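Local coordinates for protein cellulase IBT99 (Metagenomes, PDB 6WBT) that probably hydrolyses 6-phospho-alpha-glucosides as a family 4 glycosidase, holding NAD, manganese and glucose 6-phosphate in one active site, at residues 11-19 with 45-53; 91-102 with 280-291. One frame throughout, in Å; residues are numbered along the deposited sequence.

Interaction 1 (11-19 with 45-53); sequences GGGSTYTPG and RQNKVALIV. With NAD (nicotinamide-adenine-dinucleotide), chain G.
Gly13 lies against the start of the 45-53 segment, its CA 3.9 Å from the CA of Gln46, and the two backbones are somewhat further apart at Pro18 and Val53, whose CA atoms are 5.4 Å apart. Val49 fills this approach. With CG1 anti to the backbone N (chi1 -176°), its CG1 branch lies 3.9 Å from Pro18 CD and also meets Thr17 CB, while CG2 rests on Gly13 CA. Farther along, Ile52 CG2 touches the proline ring obliquely. Residues 11-16 form the glycine-rich loop of a Rossmann fold, joining strand 5-10 to helix 17-25, and the second helix of the unit, 43-60, packs against it. Ser14 OG accepts from Tyr16 N in a capping bond (3.1 Å). Thr15 N and Thr15 OG1 both donate to NAD O1N, each at 2.8 Å, and Thr15 OG1 is also bonded to Arg294. Arg45, its chain extended from CG to NE, reaches across to the cofactor. Arg45 NE donates to Gly13 O in the carbonyl plane (2.6 Å), and its NH2 makes a weak bond to NAD O2A as well as a salt bridge to Glu295. Truncation of Arg45 to alanine would probably leave Gly13 O and that phosphate oxygen without this donor, and Glu295 without this counter-charge.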
loop_
_atom_site.group_PDB
_atom_site.type_symbol
_atom_site.label_atom_id
_atom_site.label_comp_id
_atom_site.label_asym_id
_atom_site.label_seq_id
_atom_site.Cartn_x
_atom_site.Cartn_y
_atom_site.Cartn_z
ATOM N N GLY A 11 2.307 -40.507 3.424
ATOM C CA GLY A 11 1.331 -40.820 4.448
ATOM C C GLY A 11 0.389 -41.918 4.004
ATOM O O GLY A 11 -0.835 -41.777 4.100
ATOM N N GLY A 12 0.955 -43.022 3.512
ATOM C CA GLY A 12 0.153 -44.118 2.999
ATOM C C GLY A 12 -0.694 -44.813 4.043
ATOM O O GLY A 12 -1.631 -45.534 3.685
ATOM N N GLY A 13 -0.390 -44.614 5.323
ATOM C CA GLY A 13 -1.175 -45.209 6.385
ATOM C C GLY A 13 -2.346 -44.347 6.811
ATOM O O GLY A 13 -2.793 -44.418 7.960
ATOM N N SER A 14 -2.844 -43.526 5.893
ATOM C CA SER A 14 -3.962 -42.637 6.164
ATOM C C SER A 14 -5.278 -43.342 5.873
ATOM O O SER A 14 -5.340 -44.269 5.061
ATOM C CB SER A 14 -3.862 -41.363 5.322
ATOM O OG SER A 14 -5.068 -40.623 5.380
ATOM N N THR A 15 -6.337 -42.893 6.549
ATOM C CA THR A 15 -7.664 -43.445 6.302
ATOM C C THR A 15 -8.219 -43.025 4.946
ATOM O O THR A 15 -9.162 -43.654 4.453
ATOM C CB THR A 15 -8.630 -43.023 7.411
ATOM O OG1 THR A 15 -8.737 -41.595 7.437
ATOM C CG2 THR A 15 -8.130 -43.514 8.762
ATOM N N TYR A 16 -7.658 -41.985 4.336
ATOM C CA TYR A 16 -8.068 -41.543 3.011
ATOM C C TYR A 16 -7.223 -42.146 1.899
ATOM O O TYR A 16 -7.478 -41.860 0.725
ATOM C CB TYR A 16 -8.012 -40.014 2.921
ATOM C CG TYR A 16 -8.906 -39.303 3.910
ATOM C CD1 TYR A 16 -8.384 -38.747 5.071
ATOM C CD2 TYR A 16 -10.272 -39.185 3.684
ATOM C CE1 TYR A 16 -9.196 -38.095 5.978
ATOM C CE2 TYR A 16 -11.092 -38.534 4.587
ATOM C CZ TYR A 16 -10.549 -37.991 5.732
ATOM O OH TYR A 16 -11.361 -37.342 6.633
ATOM N N THR A 17 -6.226 -42.966 2.236
ATOM C CA THR A 17 -5.360 -43.542 1.208
ATOM C C THR A 17 -6.107 -44.469 0.255
ATOM O O THR A 17 -5.954 -44.307 -0.967
ATOM C CB THR A 17 -4.169 -44.247 1.869
ATOM O OG1 THR A 17 -3.415 -43.301 2.635
ATOM C CG2 THR A 17 -3.267 -44.873 0.816
ATOM N N PRO A 18 -6.916 -45.436 0.712
ATOM C CA PRO A 18 -7.666 -46.258 -0.254
ATOM C C PRO A 18 -8.643 -45.460 -1.095
ATOM O O PRO A 18 -9.002 -45.907 -2.192
ATOM C CB PRO A 18 -8.398 -47.273 0.636
ATOM C CG PRO A 18 -7.630 -47.294 1.906
ATOM C CD PRO A 18 -7.141 -45.896 2.094
ATOM N N GLY A 19 -9.080 -44.293 -0.623
ATOM C CA GLY A 19 -10.018 -43.500 -1.401
ATOM C C GLY A 19 -9.357 -42.805 -2.576
ATOM O O GLY A 19 -9.832 -42.894 -3.713
ATOM N N ARG A 45 1.434 -49.556 10.506
ATOM C CA ARG A 45 0.161 -48.959 10.117
ATOM C C ARG A 45 0.029 -48.877 8.602
ATOM O O ARG A 45 -1.058 -49.095 8.055
ATOM C CB ARG A 45 0.014 -47.571 10.741
ATOM C CG ARG A 45 -1.284 -46.863 10.377
ATOM C CD ARG A 45 -1.319 -45.443 10.919
ATOM N NE ARG A 45 -2.547 -44.748 10.542
ATOM C CZ ARG A 45 -3.638 -44.694 11.300
ATOM N NH1 ARG A 45 -3.658 -45.292 12.483
ATOM N NH2 ARG A 45 -4.710 -44.039 10.875
ATOM N N GLN A 46 1.125 -48.567 7.907
ATOM C CA GLN A 46 1.070 -48.457 6.454
ATOM C C GLN A 46 0.893 -49.821 5.798
ATOM O O GLN A 46 0.208 -49.938 4.774
ATOM C CB GLN A 46 2.331 -47.771 5.931
ATOM C CG GLN A 46 2.430 -47.740 4.418
ATOM C CD GLN A 46 3.565 -46.872 3.927
ATOM O OE1 GLN A 46 3.338 -45.818 3.335
ATOM N NE2 GLN A 46 4.795 -47.306 4.173
ATOM N N ASN A 47 1.497 -50.864 6.371
ATOM C CA ASN A 47 1.378 -52.195 5.783
ATOM C C ASN A 47 -0.053 -52.714 5.841
ATOM O O ASN A 47 -0.470 -53.472 4.958
ATOM C CB ASN A 47 2.328 -53.170 6.479
ATOM C CG ASN A 47 3.785 -52.883 6.171
ATOM O OD1 ASN A 47 4.637 -52.910 7.059
ATOM N ND2 ASN A 47 4.079 -52.604 4.906
ATOM N N LYS A 48 -0.818 -52.320 6.862
ATOM C CA LYS A 48 -2.217 -52.731 6.931
ATOM C C LYS A 48 -3.056 -51.993 5.895
ATOM O O LYS A 48 -3.922 -52.594 5.248
ATOM C CB LYS A 48 -2.766 -52.489 8.337
ATOM C CG LYS A 48 -2.017 -53.230 9.431
ATOM C CD LYS A 48 -2.529 -52.839 10.807
ATOM C CE LYS A 48 -1.710 -53.494 11.905
ATOM N NZ LYS A 48 -2.138 -53.040 13.257
ATOM N N VAL A 49 -2.814 -50.691 5.724
ATOM C CA VAL A 49 -3.524 -49.936 4.698
ATOM C C VAL A 49 -3.092 -50.386 3.309
ATOM O O VAL A 49 -3.900 -50.392 2.371
ATOM C CB VAL A 49 -3.307 -48.425 4.901
ATOM C CG1 VAL A 49 -4.124 -47.626 3.897
ATOM C CG2 VAL A 49 -3.666 -48.024 6.323
ATOM N N ALA A 50 -1.824 -50.776 3.151
ATOM C CA ALA A 50 -1.354 -51.265 1.859
ATOM C C ALA A 50 -2.093 -52.526 1.434
ATOM O O ALA A 50 -2.234 -52.787 0.234
ATOM C CB ALA A 50 0.152 -51.524 1.908
ATOM N N LEU A 51 -2.566 -53.320 2.398
ATOM C CA LEU A 51 -3.374 -54.489 2.066
ATOM C C LEU A 51 -4.656 -54.084 1.351
ATOM O O LEU A 51 -5.094 -54.757 0.411
ATOM C CB LEU A 51 -3.697 -55.280 3.333
ATOM C CG LEU A 51 -2.509 -55.863 4.098
ATOM C CD1 LEU A 51 -2.922 -56.240 5.510
ATOM C CD2 LEU A 51 -1.939 -57.067 3.365
ATOM N N ILE A 52 -5.270 -52.981 1.782
ATOM C CA ILE A 52 -6.480 -52.501 1.123
ATOM C C ILE A 52 -6.139 -51.870 -0.219
ATOM O O ILE A 52 -6.877 -52.026 -1.199
ATOM C CB ILE A 52 -7.228 -51.516 2.036
ATOM C CG1 ILE A 52 -7.307 -52.068 3.458
ATOM C CG2 ILE A 52 -8.625 -51.244 1.498
ATOM C CD1 ILE A 52 -7.949 -51.120 4.429
ATOM N N VAL A 53 -5.019 -51.145 -0.287
ATOM C CA VAL A 53 -4.606 -50.523 -1.542
ATOM C C VAL A 53 -4.348 -51.586 -2.603
ATOM O O VAL A 53 -4.708 -51.415 -3.774
ATOM C CB VAL A 53 -3.370 -49.632 -1.316
ATOM C CG1 VAL A 53 -2.919 -49.003 -2.626
ATOM C CG2 VAL A 53 -3.673 -48.556 -0.285
HETATM P PA NAD G . -4.435 -40.785 9.905
HETATM O O1A NAD G . -3.949 -40.448 11.275
HETATM O O2A NAD G . -5.448 -41.873 9.768
HETATM O O5B NAD G . -3.169 -41.111 8.971
HETATM C C5B NAD G . -2.102 -40.131 8.847
HETATM C C4B NAD G . -0.841 -40.823 8.389
HETATM O O4B NAD G . 0.248 -39.864 8.320
HETATM C C3B NAD G . -0.330 -41.962 9.288
HETATM O O3B NAD G . -0.041 -43.105 8.492
HETATM C C2B NAD G . 0.959 -41.382 9.879
HETATM O O2B NAD G . 1.893 -42.356 10.294
HETATM C C1B NAD G . 1.426 -40.528 8.709
HETATM N N9A NAD G . 2.445 -39.543 9.055
HETATM C C8A NAD G . 2.537 -38.832 10.224
HETATM N N7A NAD G . 3.565 -38.021 10.263
HETATM C C5A NAD G . 4.201 -38.215 9.046
HETATM C C6A NAD G . 5.361 -37.647 8.485
HETATM N N6A NAD G . 6.110 -36.737 9.101
HETATM N N1A NAD G . 5.725 -38.064 7.249
HETATM C C2A NAD G . 4.968 -38.982 6.636
HETATM N N3A NAD G . 3.861 -39.583 7.065
HETATM C C4A NAD G . 3.523 -39.154 8.292
HETATM O O3 NAD G . -5.017 -39.458 9.219
HETATM P PN NAD G . -6.334 -39.179 8.346
HETATM O O1N NAD G . -6.387 -40.158 7.222
HETATM O O2N NAD G . -7.509 -39.081 9.262
HETATM O O5D NAD G . -5.990 -37.725 7.769
HETATM C C5D NAD G . -4.735 -37.559 7.063
HETATM C C4D NAD G . -4.482 -36.089 6.839
HETATM O O4D NAD G . -5.415 -35.594 5.852
HETATM C C3D NAD G . -4.678 -35.184 8.064
HETATM O O3D NAD G . -3.603 -34.258 8.152
HETATM C C2D NAD G . -5.991 -34.480 7.707
HETATM O O2D NAD G . -6.232 -33.277 8.420
HETATM C C1D NAD G . -5.791 -34.275 6.212
HETATM N N1N NAD G . -7.058 -33.926 5.509
HETATM C C2N NAD G . -7.262 -32.646 5.070
HETATM C C3N NAD G . -8.445 -32.295 4.438
HETATM C C7N NAD G . -8.583 -30.883 3.928
HETATM O O7N NAD G . -9.679 -30.331 3.966
HETATM N N7N NAD G . -7.503 -30.304 3.420
HETATM C C4N NAD G . -9.440 -33.256 4.285
HETATM C C5N NAD G . -9.208 -34.549 4.700
HETATM C C6N NAD G . -8.012 -34.865 5.306
#

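Interaction 2 (91-102 with 280-291); sequences LKMRVKDEQICL and MDINNTRGMQVI. With G6P (6-O-phosphono-alpha-D-glucopyranose), chain F.
Leu102 and Ile282 pack together at the end of the contact away from the sugar phosphate, with Gln99 one turn back along the helix; these three residues have the most surface buried by it. CD1 of Leu102 rests on the backbone of Asp281 and Ile282 and on the methyl of Thr285, lying 3.8 Å from Thr285 CG2, while its CD2 branch leans on Met280. Ile282 starts out with CG1 anti to the backbone N (chi1 175°), then bends at chi2, which brings CD1 onto the helix surface, 3.8 Å from Leu102 CB and equally close to Gln99 CB. Gln99 crosses Ile282 at about a right angle, its aliphatic part carrying the contact. Helix 90-103, from the NAD-binding Rossmann region, thus meets helix 286-291 of the C-terminal family region, the short segments running roughly antiparallel at 150° with axes 8.3 Å apart. The junction is polar where the second helix begins. Thr285 takes the N-cap position, and Glu98 OE1 accepts both Thr285 OG1, from above the carboxylate plane, and Gly287 N (2.8 Å) on its syn lone pair, which places a probably negative carboxylate at the helix start. Val95 CG1 packs on Gly287, and Leu91 CD1 on Val290 CG2. Beyond them the pair opens onto the sugar phosphate: Arg94 NH1 points almost straight at G6P O2P (2.9 Å, 176°), and Arg286 NH2 reaches G6P O3P at 2.8 Å, with Asp241 forming a salt bridge to Arg286 NH1.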
loop_
_atom_site.group_PDB
_atom_site.type_symbol
_atom_site.label_atom_id
_atom_site.label_comp_id
_atom_site.label_asym_id
_atom_site.label_seq_id
_atom_site.Cartn_x
_atom_site.Cartn_y
_atom_site.Cartn_z
ATOM N N LEU A 91 -4.097 -39.738 15.079
ATOM C CA LEU A 91 -5.357 -39.487 15.765
ATOM C C LEU A 91 -5.206 -39.539 17.279
ATOM O O LEU A 91 -6.087 -39.053 17.996
ATOM C CB LEU A 91 -6.416 -40.493 15.312
ATOM C CG LEU A 91 -6.861 -40.400 13.851
ATOM C CD1 LEU A 91 -7.889 -41.472 13.537
ATOM C CD2 LEU A 91 -7.418 -39.019 13.549
ATOM N N LYS A 92 -4.110 -40.119 17.775
ATOM C CA LYS A 92 -3.864 -40.144 19.214
ATOM C C LYS A 92 -3.660 -38.737 19.764
ATOM O O LYS A 92 -4.206 -38.390 20.817
ATOM C CB LYS A 92 -2.649 -41.024 19.512
ATOM C CG LYS A 92 -1.799 -40.551 20.681
ATOM C CD LYS A 92 -0.383 -41.093 20.572
ATOM C CE LYS A 92 0.552 -40.402 21.550
ATOM N NZ LYS A 92 1.966 -40.823 21.351
HETATM N N MSE A 93 -2.882 -37.917 19.066
HETATM C CA MSE A 93 -2.616 -36.556 19.516
HETATM C C MSE A 93 -3.795 -35.634 19.231
HETATM O O MSE A 93 -3.938 -34.588 19.864
HETATM C CB MSE A 93 -1.349 -36.009 18.855
HETATM C CG MSE A 93 -0.063 -36.559 19.444
HETATM SE SE MSE A 93 0.045 -36.266 21.369
HETATM C CE MSE A 93 -0.261 -34.340 21.398
ATOM N N ARG A 94 -4.640 -36.027 18.277
ATOM C CA ARG A 94 -5.807 -35.213 17.955
ATOM C C ARG A 94 -6.813 -35.209 19.099
ATOM O O ARG A 94 -7.358 -34.156 19.449
ATOM C CB ARG A 94 -6.464 -35.712 16.668
ATOM C CG ARG A 94 -7.732 -34.959 16.309
ATOM C CD ARG A 94 -8.334 -35.447 15.006
ATOM N NE ARG A 94 -9.571 -34.738 14.693
ATOM C CZ ARG A 94 -10.277 -34.915 13.582
ATOM N NH1 ARG A 94 -9.870 -35.783 12.666
ATOM N NH2 ARG A 94 -11.389 -34.221 13.388
ATOM N N VAL A 95 -7.071 -36.376 19.695
ATOM C CA VAL A 95 -8.018 -36.434 20.805
ATOM C C VAL A 95 -7.440 -35.757 22.039
ATOM O O VAL A 95 -8.188 -35.259 22.888
ATOM C CB VAL A 95 -8.425 -37.892 21.095
ATOM C CG1 VAL A 95 -8.863 -38.582 19.818
ATOM C CG2 VAL A 95 -7.287 -38.656 21.754
ATOM N N LYS A 96 -6.111 -35.717 22.162
ATOM C CA LYS A 96 -5.505 -35.032 23.297
ATOM C C LYS A 96 -5.572 -33.520 23.133
ATOM O O LYS A 96 -5.695 -32.795 24.126
ATOM C CB LYS A 96 -4.057 -35.489 23.479
ATOM C CG LYS A 96 -3.446 -35.074 24.807
ATOM C CD LYS A 96 -4.300 -35.556 25.969
ATOM C CE LYS A 96 -3.766 -35.054 27.300
ATOM N NZ LYS A 96 -4.649 -35.453 28.432
ATOM N N ASP A 97 -5.501 -33.026 21.894
ATOM C CA ASP A 97 -5.681 -31.599 21.659
ATOM C C ASP A 97 -7.117 -31.175 21.939
ATOM O O ASP A 97 -7.354 -30.124 22.546
ATOM C CB ASP A 97 -5.291 -31.246 20.224
ATOM C CG ASP A 97 -3.838 -31.550 19.922
ATOM O OD1 ASP A 97 -3.103 -31.934 20.854
ATOM O OD2 ASP A 97 -3.434 -31.408 18.749
ATOM N N GLU A 98 -8.087 -31.983 21.508
ATOM C CA GLU A 98 -9.488 -31.638 21.722
ATOM C C GLU A 98 -9.860 -31.720 23.198
ATOM O O GLU A 98 -10.669 -30.920 23.684
ATOM C CB GLU A 98 -10.384 -32.553 20.888
ATOM C CG GLU A 98 -10.249 -32.352 19.388
ATOM C CD GLU A 98 -10.915 -33.455 18.590
ATOM O OE1 GLU A 98 -10.840 -34.626 19.016
ATOM O OE2 GLU A 98 -11.516 -33.153 17.538
ATOM N N GLN A 99 -9.279 -32.674 23.928
ATOM C CA GLN A 99 -9.615 -32.825 25.341
ATOM C C GLN A 99 -9.014 -31.706 26.182
ATOM O O GLN A 99 -9.638 -31.245 27.145
ATOM C CB GLN A 99 -9.151 -34.188 25.853
ATOM C CG GLN A 99 -10.079 -35.336 25.492
ATOM C CD GLN A 99 -9.646 -36.650 26.112
ATOM O OE1 GLN A 99 -10.476 -37.448 26.546
ATOM N NE2 GLN A 99 -8.339 -36.881 26.157
ATOM N N ILE A 100 -7.804 -31.260 25.841
ATOM C CA ILE A 100 -7.173 -30.182 26.597
ATOM C C ILE A 100 -7.948 -28.882 26.424
ATOM O O ILE A 100 -8.102 -28.102 27.371
ATOM C CB ILE A 100 -5.698 -30.032 26.178
ATOM C CG1 ILE A 100 -4.868 -31.190 26.737
ATOM C CG2 ILE A 100 -5.130 -28.699 26.642
ATOM C CD1 ILE A 100 -3.395 -31.100 26.409
ATOM N N CYS A 101 -8.466 -28.635 25.218
ATOM C CA CYS A 101 -9.242 -27.423 24.978
ATOM C C CYS A 101 -10.553 -27.445 25.754
ATOM O O CYS A 101 -10.906 -26.465 26.422
ATOM C CB CYS A 101 -9.505 -27.257 23.481
ATOM S SG CYS A 101 -8.021 -27.005 22.482
ATOM N N LEU A 102 -11.291 -28.556 25.679
ATOM C CA LEU A 102 -12.556 -28.654 26.401
ATOM C C LEU A 102 -12.347 -28.625 27.908
ATOM O O LEU A 102 -13.247 -28.214 28.651
ATOM C CB LEU A 102 -13.301 -29.923 25.990
ATOM C CG LEU A 102 -13.689 -30.028 24.513
ATOM C CD1 LEU A 102 -14.443 -31.321 24.245
ATOM C CD2 LEU A 102 -14.512 -28.825 24.083
HETATM N N MSE A 280 -19.987 -30.113 22.290
HETATM C CA MSE A 280 -18.972 -31.161 22.300
HETATM C C MSE A 280 -18.915 -31.910 23.627
HETATM O O MSE A 280 -19.268 -31.369 24.676
HETATM C CB MSE A 280 -17.598 -30.570 21.979
HETATM C CG MSE A 280 -17.445 -30.114 20.539
HETATM SE SE MSE A 280 -15.677 -29.387 20.160
HETATM C CE MSE A 280 -15.827 -29.228 18.222
ATOM N N ASP A 281 -18.467 -33.161 23.569
ATOM C CA ASP A 281 -18.321 -34.010 24.742
ATOM C C ASP A 281 -16.840 -34.213 25.022
ATOM O O ASP A 281 -16.080 -34.591 24.124
ATOM C CB ASP A 281 -19.017 -35.358 24.533
ATOM C CG ASP A 281 -19.251 -36.106 25.834
ATOM O OD1 ASP A 281 -18.501 -35.878 26.807
ATOM O OD2 ASP A 281 -20.190 -36.928 25.882
ATOM N N ILE A 282 -16.435 -33.960 26.269
ATOM C CA ILE A 282 -15.036 -34.133 26.649
ATOM C C ILE A 282 -14.617 -35.594 26.533
ATOM O O ILE A 282 -13.467 -35.892 26.189
ATOM C CB ILE A 282 -14.803 -33.583 28.070
ATOM C CG1 ILE A 282 -13.374 -33.867 28.540
ATOM C CG2 ILE A 282 -15.817 -34.160 29.043
ATOM C CD1 ILE A 282 -12.315 -33.144 27.747
ATOM N N ASN A 283 -15.531 -36.525 26.795
ATOM C CA ASN A 283 -15.214 -37.945 26.761
ATOM C C ASN A 283 -15.527 -38.602 25.419
ATOM O O ASN A 283 -15.412 -39.828 25.308
ATOM C CB ASN A 283 -15.961 -38.687 27.880
ATOM C CG ASN A 283 -15.631 -38.148 29.267
ATOM O OD1 ASN A 283 -16.520 -37.719 30.003
ATOM N ND2 ASN A 283 -14.354 -38.185 29.633
ATOM N N ASN A 284 -15.916 -37.827 24.397
ATOM C CA ASN A 284 -16.199 -38.354 23.058
ATOM C C ASN A 284 -16.040 -37.196 22.071
ATOM O O ASN A 284 -16.981 -36.720 21.435
ATOM C CB ASN A 284 -17.595 -38.975 22.971
ATOM C CG ASN A 284 -17.851 -39.684 21.650
ATOM O OD1 ASN A 284 -18.556 -39.170 20.781
ATOM N ND2 ASN A 284 -17.291 -40.877 21.502
ATOM N N THR A 285 -14.801 -36.733 21.931
ATOM C CA THR A 285 -14.495 -35.677 20.986
ATOM C C THR A 285 -14.561 -36.217 19.560
ATOM O O THR A 285 -14.726 -37.417 19.326
ATOM C CB THR A 285 -13.118 -35.086 21.275
ATOM O OG1 THR A 285 -12.131 -36.115 21.166
ATOM C CG2 THR A 285 -13.079 -34.509 22.679
ATOM N N ARG A 286 -14.439 -35.300 18.597
ATOM C CA ARG A 286 -14.519 -35.679 17.190
ATOM C C ARG A 286 -13.398 -36.640 16.807
ATOM O O ARG A 286 -13.606 -37.562 16.009
ATOM C CB ARG A 286 -14.480 -34.426 16.313
ATOM C CG ARG A 286 -14.478 -34.704 14.820
ATOM C CD ARG A 286 -15.665 -35.562 14.413
ATOM N NE ARG A 286 -15.611 -35.950 13.007
ATOM C CZ ARG A 286 -16.483 -36.768 12.427
ATOM N NH1 ARG A 286 -17.478 -37.288 13.132
ATOM N NH2 ARG A 286 -16.359 -37.067 11.141
ATOM N N GLY A 287 -12.203 -36.438 17.362
ATOM C CA GLY A 287 -11.111 -37.356 17.085
ATOM C C GLY A 287 -11.397 -38.762 17.575
ATOM O O GLY A 287 -11.002 -39.744 16.943
HETATM N N MSE A 288 -12.086 -38.878 18.706
HETATM C CA MSE A 288 -12.466 -40.177 19.245
HETATM C C MSE A 288 -13.505 -40.853 18.359
HETATM O O MSE A 288 -13.548 -42.080 18.256
HETATM C CB MSE A 288 -13.008 -40.029 20.667
HETATM C CG MSE A 288 -11.940 -39.781 21.718
HETATM SE SE MSE A 288 -12.710 -39.446 23.476
HETATM C CE MSE A 288 -11.160 -39.882 24.572
ATOM N N GLN A 289 -14.344 -40.038 17.715
ATOM C CA GLN A 289 -15.389 -40.582 16.854
ATOM C C GLN A 289 -14.801 -41.210 15.597
ATOM O O GLN A 289 -15.237 -42.288 15.175
ATOM C CB GLN A 289 -16.390 -39.484 16.493
ATOM C CG GLN A 289 -17.074 -38.865 17.700
ATOM C CD GLN A 289 -17.875 -37.629 17.349
ATOM O OE1 GLN A 289 -18.337 -37.474 16.219
ATOM N NE2 GLN A 289 -18.037 -36.735 18.317
ATOM N N VAL A 290 -13.811 -40.555 14.985
ATOM C CA VAL A 290 -13.176 -41.131 13.805
ATOM C C VAL A 290 -12.279 -42.304 14.175
ATOM O O VAL A 290 -11.967 -43.134 13.314
ATOM C CB VAL A 290 -12.387 -40.056 13.029
ATOM C CG1 VAL A 290 -13.260 -38.836 12.776
ATOM C CG2 VAL A 290 -11.121 -39.671 13.774
ATOM N N ILE A 291 -11.855 -42.397 15.438
ATOM C CA ILE A 291 -11.121 -43.575 15.885
ATOM C C ILE A 291 -12.055 -44.775 15.974
ATOM O O ILE A 291 -11.720 -45.878 15.523
ATOM C CB ILE A 291 -10.424 -43.295 17.230
ATOM C CG1 ILE A 291 -9.224 -42.368 17.026
ATOM C CG2 ILE A 291 -9.989 -44.593 17.893
ATOM C CD1 ILE A 291 -8.496 -42.023 18.306
HETATM C C1 G6P F . -13.280 -31.606 5.605
HETATM C C2 G6P F . -12.286 -30.588 6.157
HETATM C C3 G6P F . -11.142 -31.279 6.888
HETATM C C4 G6P F . -11.685 -32.273 7.907
HETATM C C5 G6P F . -12.648 -33.229 7.213
HETATM C C6 G6P F . -13.203 -34.291 8.158
HETATM O O1 G6P F . -12.651 -32.381 4.579
HETATM O O2 G6P F . -11.758 -29.803 5.082
HETATM O O3 G6P F . -10.334 -30.301 7.549
HETATM O O4 G6P F . -10.605 -33.010 8.491
HETATM O O5 G6P F . -13.722 -32.475 6.649
HETATM O O6 G6P F . -12.578 -34.215 9.437
HETATM P P G6P F . -12.748 -35.428 10.482
HETATM O O1P G6P F . -12.922 -34.745 11.816
HETATM O O2P G6P F . -11.477 -36.229 10.334
HETATM O O3P G6P F . -13.983 -36.146 9.991
#

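From the N terminus, interaction 1 closes first, over a short connection of 25 residues that takes the chain from the glycine-rich loop through strand 33-39 to helix 43-60. Interaction 2 opens only after it has closed, so the two stand in series, neither nested nor crossed. Its loop is far longer, 177 residues, and brings helix 90-103 of the Rossmann region against helix 286-291 of the C-terminal region. The first contact is thus local to the dinucleotide-binding unit, whereas the second joins the two family regions. Their nearest atoms are about 5 Å apart, and between them they border the neighbouring NAD and glucose 6-phosphate pockets.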